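Side-chain contacts in purine catabolism protein pucG (PDB 3ISL), which catalyses the PLP-dependent transfer of an amino group from (S)-ureidoglycine to glyoxylate, giving oxalurate and glycine in purine catabolism: residues Thr13-Gly18 with Leu377-Gly382; Val78-Ile83 with Glu106-Asn111; Ala351-Phe354 with Lys360-Arg363. One frame throughout, in Å; residues are numbered along the deposited sequence.

Interactions 1 and 3 are neighbours, with centres about 14 Å apart. They touch where P17 and T16 pack on A351, and P17 also lies against the carbonyl of R363. Strand 361-365 of interaction 3 is followed directly in the chain by helix 373-389 of interaction 1. Interactions 1 and 2 lie on opposite sides of the chain's centre, about 38 Å apart between centres; interactions 2 and 3 are 31 Å apart. Interaction 2 joins the C-terminal ends of helices 71-82 and 96-107, which come before and after strand 88-93 in the chain. Interaction 1 encloses both others along the chain, and interaction 2 closes before interaction 3 opens. Interaction 3 lies near the PLP; the other two are structural packing away from it.

Interaction 1: Thr13-Gly18 with Leu377-Gly382; sequences TIMTPG and LFVLAG
The short parallel sheet of strands 13-14 and 348-349 lies beside helix 373-389, and this contact joins its N-terminal strand and the loop after it to that helix. T13 meets F378 at the ring edge. Its OG1 lies near the ring plane, 3.4 Å from F378 CD2, and T13 CG2 touches the same carbon. The T13 hydroxyl stands beside its own backbone N (chi1 -65°), which leaves CG2 on the far side from that N. Both branches can then reach the ring. Two residues on, M15 packs on V379. M15 CB lies 3.9 Å from V379 CG2, and M15 CG rests on both CB and CG2 of the valine. V379 also touches I348 and I350, and M15 also touches N375 and V376 of the same helix. No hydrogen bond crosses between the two segments. T16 OG1 accepts from G18 N at 3.1 Å, an ST turn that shapes the loop beyond the contact. T13 and M15 are tied to E349 by backbone hydrogen bonds. The strand is thus held by its sheet partner, while its meeting with the helix rests on van der Waals packing and a hydroxyl at an aromatic edge.

Interaction 2: Val78-Ile83 with Glu106-Asn111; sequences VLASVI and ERYGAN
The carbonyl O of V78 takes the hydroxyl of S81 at 2.8 Å from S81 OG, and two weak backbone bonds, from S81 N and V82 N, also reach it. The hydroxyl oxygen is tilted 22° from the carbonyl plane. These bonds lie in the last turn of helix 71-82. A80 in this turn meets Y108, just past the end of helix 96-107. A80 CB sits over one face of the phenol ring, 3.9 Å from its centroid and 17° off the ring normal, a CH-pi contact. The methyl is displaced toward the rim, and Y108 CZ is its nearest ring atom at 3.7 Å. The Y108 hydroxyl is hydrogen-bonded to E76 one turn earlier in the A80 helix. Beyond the helix end, I83 CG2 packs on A110 CB at 3.8 Å and on Y108 CB. G109, at positive phi, is the C-prime residue of a Schellman motif, with G109 N bonded to E106 O at 2.8 Å and A110 N paired with A105 O. This turn leads the chain to A110, which with I83 also touches V89. One helix thus holds Y108 in two ways: a methyl meets its face and a glutamate binds its hydroxyl.

Interaction 3: Ala351-Phe354 with Lys360-Arg363; sequences ASSF and KIWR
R363 N donates to A351 O at 2.9 Å, and A351 N returns a longer bond to R363 O at 3.2 Å. The guanidinium adds a third link: R363 NH2 donates to S352 O at 3.0 Å, with an N-H...O angle of 161°. This oxygen lies in the guanidinium plane, and the donor stands nearly along the C=O axis. R363 NE makes a weak bond to the same oxygen. A bend at chi3 (-75°) turns the end of the arginine back over the loop, and R363 NH1 is taken up by the carbonyl of T147. The indole N of W362 bonds to the carbonyl of G335, and S352 OG to E336. The A351-R363 pair is a single antiparallel bridge, hydrogen-bonded, between the loop after strand 348-349 and strand 361-365. That strand pairs on with 324-328 in a two-stranded sheet. The side chain of R363 lies about 7 Å from the bound PLP and from the side chain of K198, the lysine to which the cofactor attaches, though not in this structure. The bridge thus stands close to the active site. A351 O also receives a CA-H...O contact from W362 CA at 3.4 Å. A351 CB packs over one guanidinium face, 4.0 Å from R363 NH2. S353 OG lies 3.2 Å from I361 CG1, beside the isoleucine side chain.

Interaction 1: Thr13-Gly18 with Leu377-Gly382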
ATOM      1  N   THR A  13      11.962  16.464 -14.095  1.00 20.31           N
ATOM      2  CA  THR A  13      12.772  15.531 -14.844  1.00 18.38           C
ATOM      3  C   THR A  13      13.408  14.670 -13.798  1.00 18.16           C
ATOM      4  O   THR A  13      14.302  15.117 -13.123  1.00 19.93           O
ATOM      5  CB  THR A  13      13.843  16.295 -15.580  1.00 18.76           C
ATOM      6  OG1 THR A  13      13.174  17.128 -16.540  1.00 21.45           O
ATOM      7  CG2 THR A  13      14.825  15.339 -16.291  1.00 16.77           C
ATOM      8  N   ILE A  14      13.004  13.415 -13.673  1.00 16.76           N
ATOM      9  CA  ILE A  14      13.459  12.638 -12.522  1.00 18.73           C
ATOM     10  C   ILE A  14      14.563  11.664 -12.871  1.00 18.43           C
ATOM     11  O   ILE A  14      14.361  10.676 -13.627  1.00 17.45           O
ATOM     12  CB  ILE A  14      12.337  11.856 -11.803  1.00 18.54           C
ATOM     13  CG1 ILE A  14      11.259  12.838 -11.338  1.00 20.68           C
ATOM     14  CG2 ILE A  14      12.947  11.072 -10.575  1.00 19.57           C
ATOM     15  CD1 ILE A  14       9.964  12.141 -10.711  1.00 18.52           C
ATOM     16  N   MET A  15      15.726  11.941 -12.281  1.00 16.77           N
ATOM     17  CA  MET A  15      16.898  11.169 -12.561  1.00 19.13           C
ATOM     18  C   MET A  15      17.544  10.659 -11.259  1.00 19.49           C
ATOM     19  O   MET A  15      18.782  10.646 -11.140  1.00 21.07           O
ATOM     20  CB  MET A  15      17.899  12.028 -13.443  1.00 17.77           C
ATOM     21  CG  MET A  15      17.375  12.203 -14.945  1.00 19.82           C
ATOM     22  SD  MET A  15      16.892  10.641 -15.826  1.00 21.05           S
ATOM     23  CE  MET A  15      18.408  10.224 -16.696  1.00 21.09           C
ATOM     24  N   THR A  16      16.714  10.253 -10.303  1.00 20.90           N
ATOM     25  CA  THR A  16      17.172   9.611  -9.067  1.00 20.76           C
ATOM     26  C   THR A  16      17.065   8.089  -9.283  1.00 20.93           C
ATOM     27  O   THR A  16      16.541   7.653 -10.310  1.00 21.54           O
ATOM     28  CB  THR A  16      16.229   9.944  -7.929  1.00 22.19           C
ATOM     29  OG1 THR A  16      14.925   9.383  -8.206  1.00 19.28           O
ATOM     30  CG2 THR A  16      16.129  11.469  -7.722  1.00 21.24           C
ATOM     31  N   PRO A  17      17.534   7.287  -8.306  1.00 21.17           N
ATOM     32  CA  PRO A  17      17.232   5.848  -8.293  1.00 20.98           C
ATOM     33  C   PRO A  17      15.837   5.437  -7.781  1.00 21.46           C
ATOM     34  O   PRO A  17      15.637   4.273  -7.435  1.00 22.47           O
ATOM     35  CB  PRO A  17      18.333   5.261  -7.382  1.00 21.30           C
ATOM     36  CG  PRO A  17      19.476   6.261  -7.389  1.00 19.56           C
ATOM     37  CD  PRO A  17      18.700   7.619  -7.445  1.00 19.46           C
ATOM     38  N   GLY A  18      14.871   6.361  -7.770  1.00 22.33           N
ATOM     39  CA  GLY A  18      13.494   6.063  -7.434  1.00 22.22           C
ATOM     40  C   GLY A  18      12.993   6.993  -6.360  1.00 22.81           C
ATOM     41  O   GLY A  18      13.766   7.429  -5.516  1.00 23.10           O
ATOM     42  N   LEU A 377      20.228  13.555 -21.851  1.00 25.44           N
ATOM     43  CA  LEU A 377      20.753  14.851 -22.327  1.00 25.08           C
ATOM     44  C   LEU A 377      20.459  16.020 -21.355  1.00 25.61           C
ATOM     45  O   LEU A 377      21.344  16.839 -21.077  1.00 26.53           O
ATOM     46  CB  LEU A 377      20.185  15.152 -23.723  1.00 24.27           C
ATOM     47  CG  LEU A 377      20.879  14.707 -25.022  1.00 27.98           C
ATOM     48  CD1 LEU A 377      22.176  13.933 -24.944  1.00 24.79           C
ATOM     49  CD2 LEU A 377      19.974  14.204 -26.138  1.00 23.79           C
ATOM     50  N   PHE A 378      19.240  16.113 -20.833  1.00 25.15           N
ATOM     51  CA  PHE A 378      18.899  17.254 -19.969  1.00 26.48           C
ATOM     52  C   PHE A 378      19.622  17.207 -18.633  1.00 26.07           C
ATOM     53  O   PHE A 378      20.014  18.252 -18.097  1.00 27.00           O
ATOM     54  CB  PHE A 378      17.372  17.319 -19.782  1.00 27.35           C
ATOM     55  CG  PHE A 378      16.828  18.628 -19.160  1.00 32.37           C
ATOM     56  CD1 PHE A 378      17.478  19.865 -19.294  1.00 35.09           C
ATOM     57  CD2 PHE A 378      15.579  18.612 -18.476  1.00 35.75           C
ATOM     58  CE1 PHE A 378      16.899  21.043 -18.719  1.00 36.82           C
ATOM     59  CE2 PHE A 378      15.011  19.800 -17.922  1.00 35.25           C
ATOM     60  CZ  PHE A 378      15.678  20.988 -18.048  1.00 34.42           C
ATOM     61  N   VAL A 379      19.800  16.015 -18.074  1.00 25.57           N
ATOM     62  CA  VAL A 379      20.451  15.925 -16.787  1.00 25.75           C
ATOM     63  C   VAL A 379      21.926  16.356 -16.925  1.00 25.70           C
ATOM     64  O   VAL A 379      22.491  17.008 -16.010  1.00 23.16           O
ATOM     65  CB  VAL A 379      20.300  14.519 -16.116  1.00 26.42           C
ATOM     66  CG1 VAL A 379      21.268  13.513 -16.776  1.00 27.16           C
ATOM     67  CG2 VAL A 379      20.582  14.619 -14.578  1.00 25.68           C
ATOM     68  N   LEU A 380      22.559  16.021 -18.057  1.00 26.98           N
ATOM     69  CA  LEU A 380      23.985  16.447 -18.261  1.00 27.62           C
ATOM     70  C   LEU A 380      24.031  17.962 -18.497  1.00 26.78           C
ATOM     71  O   LEU A 380      24.928  18.658 -17.985  1.00 27.58           O
ATOM     72  CB  LEU A 380      24.659  15.730 -19.436  1.00 27.06           C
ATOM     73  CG  LEU A 380      24.797  14.213 -19.304  1.00 27.25           C
ATOM     74  CD1 LEU A 380      24.997  13.646 -20.683  1.00 25.09           C
ATOM     75  CD2 LEU A 380      25.993  13.904 -18.406  1.00 24.92           C
ATOM     76  N   ALA A 381      23.080  18.478 -19.267  1.00 25.60           N
ATOM     77  CA  ALA A 381      23.081  19.927 -19.526  1.00 26.27           C
ATOM     78  C   ALA A 381      22.872  20.696 -18.202  1.00 26.17           C
ATOM     79  O   ALA A 381      23.607  21.595 -17.906  1.00 26.69           O
ATOM     80  CB  ALA A 381      22.032  20.289 -20.526  1.00 25.65           C
ATOM     81  N   GLY A 382      21.881  20.285 -17.415  1.00 26.43           N
ATOM     82  CA  GLY A 382      21.595  20.913 -16.147  1.00 25.61           C
ATOM     83  C   GLY A 382      22.753  20.799 -15.177  1.00 26.50           C
ATOM     84  O   GLY A 382      23.125  21.804 -14.506  1.00 26.14           O
TER

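Interaction 2: Val78-Ile83 with Glu106-Asn111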
ATOM      1  N   VAL A  78       7.468 -11.591   2.861  1.00 26.86           N
ATOM      2  CA  VAL A  78       8.190 -12.817   2.561  1.00 25.51           C
ATOM      3  C   VAL A  78       8.982 -13.231   3.817  1.00 26.24           C
ATOM      4  O   VAL A  78       8.811 -14.350   4.299  1.00 26.19           O
ATOM      5  CB  VAL A  78       9.084 -12.714   1.321  1.00 25.58           C
ATOM      6  CG1 VAL A  78       9.948 -13.999   1.182  1.00 25.85           C
ATOM      7  CG2 VAL A  78       8.241 -12.496   0.023  1.00 22.31           C
ATOM      8  N   LEU A  79       9.806 -12.344   4.384  1.00 26.06           N
ATOM      9  CA  LEU A  79      10.651 -12.780   5.514  1.00 25.45           C
ATOM     10  C   LEU A  79       9.825 -13.183   6.759  1.00 26.65           C
ATOM     11  O   LEU A  79      10.164 -14.158   7.438  1.00 27.49           O
ATOM     12  CB  LEU A  79      11.670 -11.713   5.857  1.00 25.36           C
ATOM     13  CG  LEU A  79      12.752 -11.503   4.790  1.00 25.80           C
ATOM     14  CD1 LEU A  79      13.505 -10.280   5.120  1.00 25.72           C
ATOM     15  CD2 LEU A  79      13.663 -12.756   4.763  1.00 26.84           C
ATOM     16  N   ALA A  80       8.771 -12.446   7.053  1.00 26.32           N
ATOM     17  CA  ALA A  80       7.827 -12.798   8.123  1.00 27.85           C
ATOM     18  C   ALA A  80       7.270 -14.219   7.948  1.00 28.17           C
ATOM     19  O   ALA A  80       7.108 -14.958   8.917  1.00 27.95           O
ATOM     20  CB  ALA A  80       6.655 -11.782   8.185  1.00 27.43           C
ATOM     21  N   SER A  81       6.984 -14.597   6.718  1.00 27.44           N
ATOM     22  CA  SER A  81       6.229 -15.825   6.512  1.00 28.04           C
ATOM     23  C   SER A  81       7.157 -17.051   6.604  1.00 28.05           C
ATOM     24  O   SER A  81       6.712 -18.131   6.869  1.00 27.78           O
ATOM     25  CB  SER A  81       5.489 -15.762   5.177  1.00 28.78           C
ATOM     26  OG  SER A  81       6.439 -15.857   4.106  1.00 36.08           O
ATOM     27  N   VAL A  82       8.459 -16.826   6.482  1.00 26.86           N
ATOM     28  CA  VAL A  82       9.435 -17.893   6.389  1.00 28.83           C
ATOM     29  C   VAL A  82      10.383 -17.986   7.629  1.00 28.77           C
ATOM     30  O   VAL A  82      11.153 -18.918   7.745  1.00 29.02           O
ATOM     31  CB  VAL A  82      10.118 -17.691   5.014  1.00 29.68           C
ATOM     32  CG1 VAL A  82      11.523 -17.335   5.085  1.00 29.90           C
ATOM     33  CG2 VAL A  82       9.624 -18.716   3.973  1.00 28.52           C
ATOM     34  N   ILE A  83      10.243 -17.057   8.591  1.00 27.77           N
ATOM     35  CA  ILE A  83      11.097 -16.975   9.764  1.00 26.88           C
ATOM     36  C   ILE A  83      10.354 -17.262  11.017  1.00 27.71           C
ATOM     37  O   ILE A  83       9.376 -16.582  11.310  1.00 27.35           O
ATOM     38  CB  ILE A  83      11.767 -15.609   9.916  1.00 25.72           C
ATOM     39  CG1 ILE A  83      12.824 -15.458   8.812  1.00 25.05           C
ATOM     40  CG2 ILE A  83      12.470 -15.518  11.308  1.00 24.75           C
ATOM     41  CD1 ILE A  83      13.440 -14.088   8.730  1.00 23.19           C
ATOM     42  N   GLU A 106      15.679  -9.780  12.255  1.00 30.29           N
ATOM     43  CA  GLU A 106      15.889  -9.772  13.735  1.00 31.25           C
ATOM     44  C   GLU A 106      14.592  -9.550  14.465  1.00 30.93           C
ATOM     45  O   GLU A 106      14.282 -10.243  15.426  1.00 30.40           O
ATOM     46  CB  GLU A 106      16.873  -8.691  14.156  1.00 30.76           C
ATOM     47  CG  GLU A 106      18.118  -9.300  14.698  1.00 36.84           C
ATOM     48  CD  GLU A 106      19.339  -8.428  14.537  1.00 43.34           C
ATOM     49  OE1 GLU A 106      19.181  -7.190  14.344  1.00 40.17           O
ATOM     50  OE2 GLU A 106      20.458  -9.018  14.614  1.00 45.76           O
ATOM     51  N   ARG A 107      13.832  -8.578  13.960  1.00 31.09           N
ATOM     52  CA  ARG A 107      12.520  -8.276  14.469  1.00 31.37           C
ATOM     53  C   ARG A 107      11.597  -9.497  14.452  1.00 29.93           C
ATOM     54  O   ARG A 107      10.774  -9.632  15.347  1.00 29.37           O
ATOM     55  CB  ARG A 107      11.913  -7.043  13.754  1.00 32.49           C
ATOM     56  CG  ARG A 107      12.718  -5.726  14.064  1.00 35.35           C
ATOM     57  CD  ARG A 107      11.817  -4.467  13.988  1.00 38.05           C
ATOM     58  NE  ARG A 107      12.561  -3.192  13.960  1.00 40.07           N
ATOM     59  CZ  ARG A 107      12.023  -1.965  14.122  1.00 40.97           C
ATOM     60  NH1 ARG A 107      10.722  -1.782  14.391  1.00 39.20           N
ATOM     61  NH2 ARG A 107      12.805  -0.897  14.052  1.00 40.57           N
ATOM     62  N   TYR A 108      11.752 -10.402  13.485  1.00 27.95           N
ATOM     63  CA  TYR A 108      10.952 -11.654  13.520  1.00 26.77           C
ATOM     64  C   TYR A 108      11.579 -12.791  14.348  1.00 25.39           C
ATOM     65  O   TYR A 108      11.115 -13.925  14.335  1.00 24.36           O
ATOM     66  CB  TYR A 108      10.484 -12.094  12.117  1.00 26.76           C
ATOM     67  CG  TYR A 108       9.411 -11.147  11.620  1.00 25.08           C
ATOM     68  CD1 TYR A 108       8.078 -11.292  12.059  1.00 27.83           C
ATOM     69  CD2 TYR A 108       9.730 -10.050  10.815  1.00 26.53           C
ATOM     70  CE1 TYR A 108       7.087 -10.389  11.696  1.00 22.70           C
ATOM     71  CE2 TYR A 108       8.748  -9.156  10.414  1.00 27.48           C
ATOM     72  CZ  TYR A 108       7.394  -9.344  10.895  1.00 24.07           C
ATOM     73  OH  TYR A 108       6.366  -8.515  10.532  1.00 23.01           O
ATOM     74  N   GLY A 109      12.632 -12.474  15.084  1.00 25.85           N
ATOM     75  CA  GLY A 109      13.200 -13.468  16.029  1.00 27.16           C
ATOM     76  C   GLY A 109      14.319 -14.359  15.461  1.00 27.88           C
ATOM     77  O   GLY A 109      14.778 -15.288  16.131  1.00 27.10           O
ATOM     78  N   ALA A 110      14.760 -14.068  14.241  1.00 26.80           N
ATOM     79  CA  ALA A 110      15.875 -14.807  13.631  1.00 27.95           C
ATOM     80  C   ALA A 110      17.183 -14.562  14.359  1.00 28.46           C
ATOM     81  O   ALA A 110      17.427 -13.465  14.832  1.00 29.34           O
ATOM     82  CB  ALA A 110      16.045 -14.411  12.164  1.00 25.94           C
ATOM     83  N   ASN A 111      18.025 -15.587  14.438  1.00 29.00           N
ATOM     84  CA  ASN A 111      19.426 -15.386  14.734  1.00 30.09           C
ATOM     85  C   ASN A 111      20.121 -14.964  13.419  1.00 30.11           C
ATOM     86  O   ASN A 111      20.322 -15.780  12.540  1.00 29.68           O
ATOM     87  CB  ASN A 111      19.994 -16.688  15.324  1.00 31.24           C
ATOM     88  CG  ASN A 111      21.494 -16.617  15.661  1.00 35.95           C
ATOM     89  OD1 ASN A 111      22.104 -17.659  15.946  1.00 41.35           O
ATOM     90  ND2 ASN A 111      22.090 -15.410  15.662  1.00 40.59           N
TER

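Interaction 3: Ala351-Phe354 with Lys360-Arg363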
ATOM      1  N   ALA A 351      19.874  12.274  -6.818  1.00 24.60           N
ATOM      2  CA  ALA A 351      19.897  11.854  -5.415  1.00 25.61           C
ATOM      3  C   ALA A 351      21.212  12.226  -4.742  1.00 27.41           C
ATOM      4  O   ALA A 351      22.271  12.142  -5.359  1.00 27.48           O
ATOM      5  CB  ALA A 351      19.634  10.359  -5.348  1.00 22.27           C
ATOM      6  N   SER A 352      21.150  12.634  -3.479  1.00 30.93           N
ATOM      7  CA  SER A 352      22.354  12.713  -2.657  1.00 35.17           C
ATOM      8  C   SER A 352      22.537  11.353  -1.994  1.00 37.54           C
ATOM      9  O   SER A 352      21.782  10.421  -2.254  1.00 38.24           O
ATOM     10  CB  SER A 352      22.229  13.793  -1.572  1.00 35.40           C
ATOM     11  OG  SER A 352      22.660  15.068  -2.047  1.00 40.50           O
ATOM     12  N   SER A 353      23.550  11.241  -1.143  1.00 39.69           N
ATOM     13  CA  SER A 353      23.701  10.097  -0.265  1.00 41.56           C
ATOM     14  C   SER A 353      23.571  10.541   1.183  1.00 43.59           C
ATOM     15  O   SER A 353      23.991  11.657   1.553  1.00 44.54           O
ATOM     16  CB  SER A 353      25.066   9.482  -0.461  1.00 41.50           C
ATOM     17  OG  SER A 353      25.129   8.833  -1.704  1.00 39.40           O
ATOM     18  N   PHE A 354      22.982   9.680   2.004  1.00 45.65           N
ATOM     19  CA  PHE A 354      22.956   9.922   3.450  1.00 47.21           C
ATOM     20  C   PHE A 354      23.645   8.741   4.155  1.00 46.62           C
ATOM     21  O   PHE A 354      23.673   7.623   3.614  1.00 47.84           O
ATOM     22  CB  PHE A 354      21.524  10.267   3.925  1.00 48.38           C
ATOM     23  CG  PHE A 354      21.017  11.594   3.368  1.00 51.71           C
ATOM     24  CD1 PHE A 354      21.510  12.824   3.878  1.00 54.46           C
ATOM     25  CD2 PHE A 354      20.096  11.627   2.296  1.00 54.64           C
ATOM     26  CE1 PHE A 354      21.062  14.079   3.343  1.00 56.08           C
ATOM     27  CE2 PHE A 354      19.641  12.874   1.743  1.00 55.26           C
ATOM     28  CZ  PHE A 354      20.131  14.099   2.264  1.00 55.67           C
ATOM     29  N   LYS A 360      29.863  12.445  -0.528  1.00 30.04           N
ATOM     30  CA  LYS A 360      30.884  11.907  -1.445  1.00 28.60           C
ATOM     31  C   LYS A 360      30.375  11.784  -2.865  1.00 27.07           C
ATOM     32  O   LYS A 360      31.140  11.901  -3.799  1.00 25.70           O
ATOM     33  CB  LYS A 360      31.384  10.527  -0.977  1.00 28.00           C
ATOM     34  CG  LYS A 360      32.266  10.597   0.290  1.00 33.75           C
ATOM     35  CD  LYS A 360      32.314   9.249   1.013  1.00 38.78           C
ATOM     36  CE  LYS A 360      32.931   8.143   0.112  1.00 42.86           C
ATOM     37  NZ  LYS A 360      34.374   7.817   0.379  1.00 43.90           N
ATOM     38  N   ILE A 361      29.084  11.484  -3.020  1.00 25.18           N
ATOM     39  CA  ILE A 361      28.569  11.118  -4.335  1.00 25.05           C
ATOM     40  C   ILE A 361      27.202  11.678  -4.592  1.00 24.31           C
ATOM     41  O   ILE A 361      26.394  11.840  -3.668  1.00 23.04           O
ATOM     42  CB  ILE A 361      28.480   9.547  -4.574  1.00 24.46           C
ATOM     43  CG1 ILE A 361      27.780   8.807  -3.422  1.00 24.01           C
ATOM     44  CG2 ILE A 361      29.820   8.952  -4.908  1.00 23.14           C
ATOM     45  CD1 ILE A 361      27.256   7.355  -3.802  1.00 23.30           C
ATOM     46  N   TRP A 362      26.928  11.962  -5.853  1.00 24.29           N
ATOM     47  CA  TRP A 362      25.509  12.036  -6.284  1.00 23.70           C
ATOM     48  C   TRP A 362      25.214  10.740  -6.937  1.00 24.36           C
ATOM     49  O   TRP A 362      26.119  10.141  -7.472  1.00 24.78           O
ATOM     50  CB  TRP A 362      25.234  13.125  -7.308  1.00 21.90           C
ATOM     51  CG  TRP A 362      25.578  14.519  -6.884  1.00 22.46           C
ATOM     52  CD1 TRP A 362      24.865  15.357  -6.024  1.00 20.77           C
ATOM     53  CD2 TRP A 362      26.690  15.289  -7.370  1.00 20.83           C
ATOM     54  NE1 TRP A 362      25.510  16.611  -5.949  1.00 21.97           N
ATOM     55  CE2 TRP A 362      26.623  16.586  -6.759  1.00 21.91           C
ATOM     56  CE3 TRP A 362      27.754  15.000  -8.244  1.00 22.55           C
ATOM     57  CZ2 TRP A 362      27.610  17.599  -7.001  1.00 21.56           C
ATOM     58  CZ3 TRP A 362      28.731  16.002  -8.492  1.00 18.49           C
ATOM     59  CH2 TRP A 362      28.658  17.282  -7.847  1.00 21.41           C
ATOM     60  N   ARG A 363      23.943  10.315  -6.916  1.00 25.06           N
ATOM     61  CA  ARG A 363      23.543   9.115  -7.627  1.00 25.60           C
ATOM     62  C   ARG A 363      22.548   9.472  -8.725  1.00 24.36           C
ATOM     63  O   ARG A 363      21.483  10.015  -8.463  1.00 23.40           O
ATOM     64  CB  ARG A 363      22.957   8.069  -6.663  1.00 25.18           C
ATOM     65  CG  ARG A 363      23.939   7.631  -5.601  1.00 28.05           C
ATOM     66  CD  ARG A 363      23.289   6.696  -4.615  1.00 29.79           C
ATOM     67  NE  ARG A 363      22.422   7.432  -3.725  1.00 31.36           N
ATOM     68  CZ  ARG A 363      21.239   6.997  -3.307  1.00 30.33           C
ATOM     69  NH1 ARG A 363      20.773   5.818  -3.668  1.00 28.08           N
ATOM     70  NH2 ARG A 363      20.532   7.751  -2.495  1.00 29.43           N
TER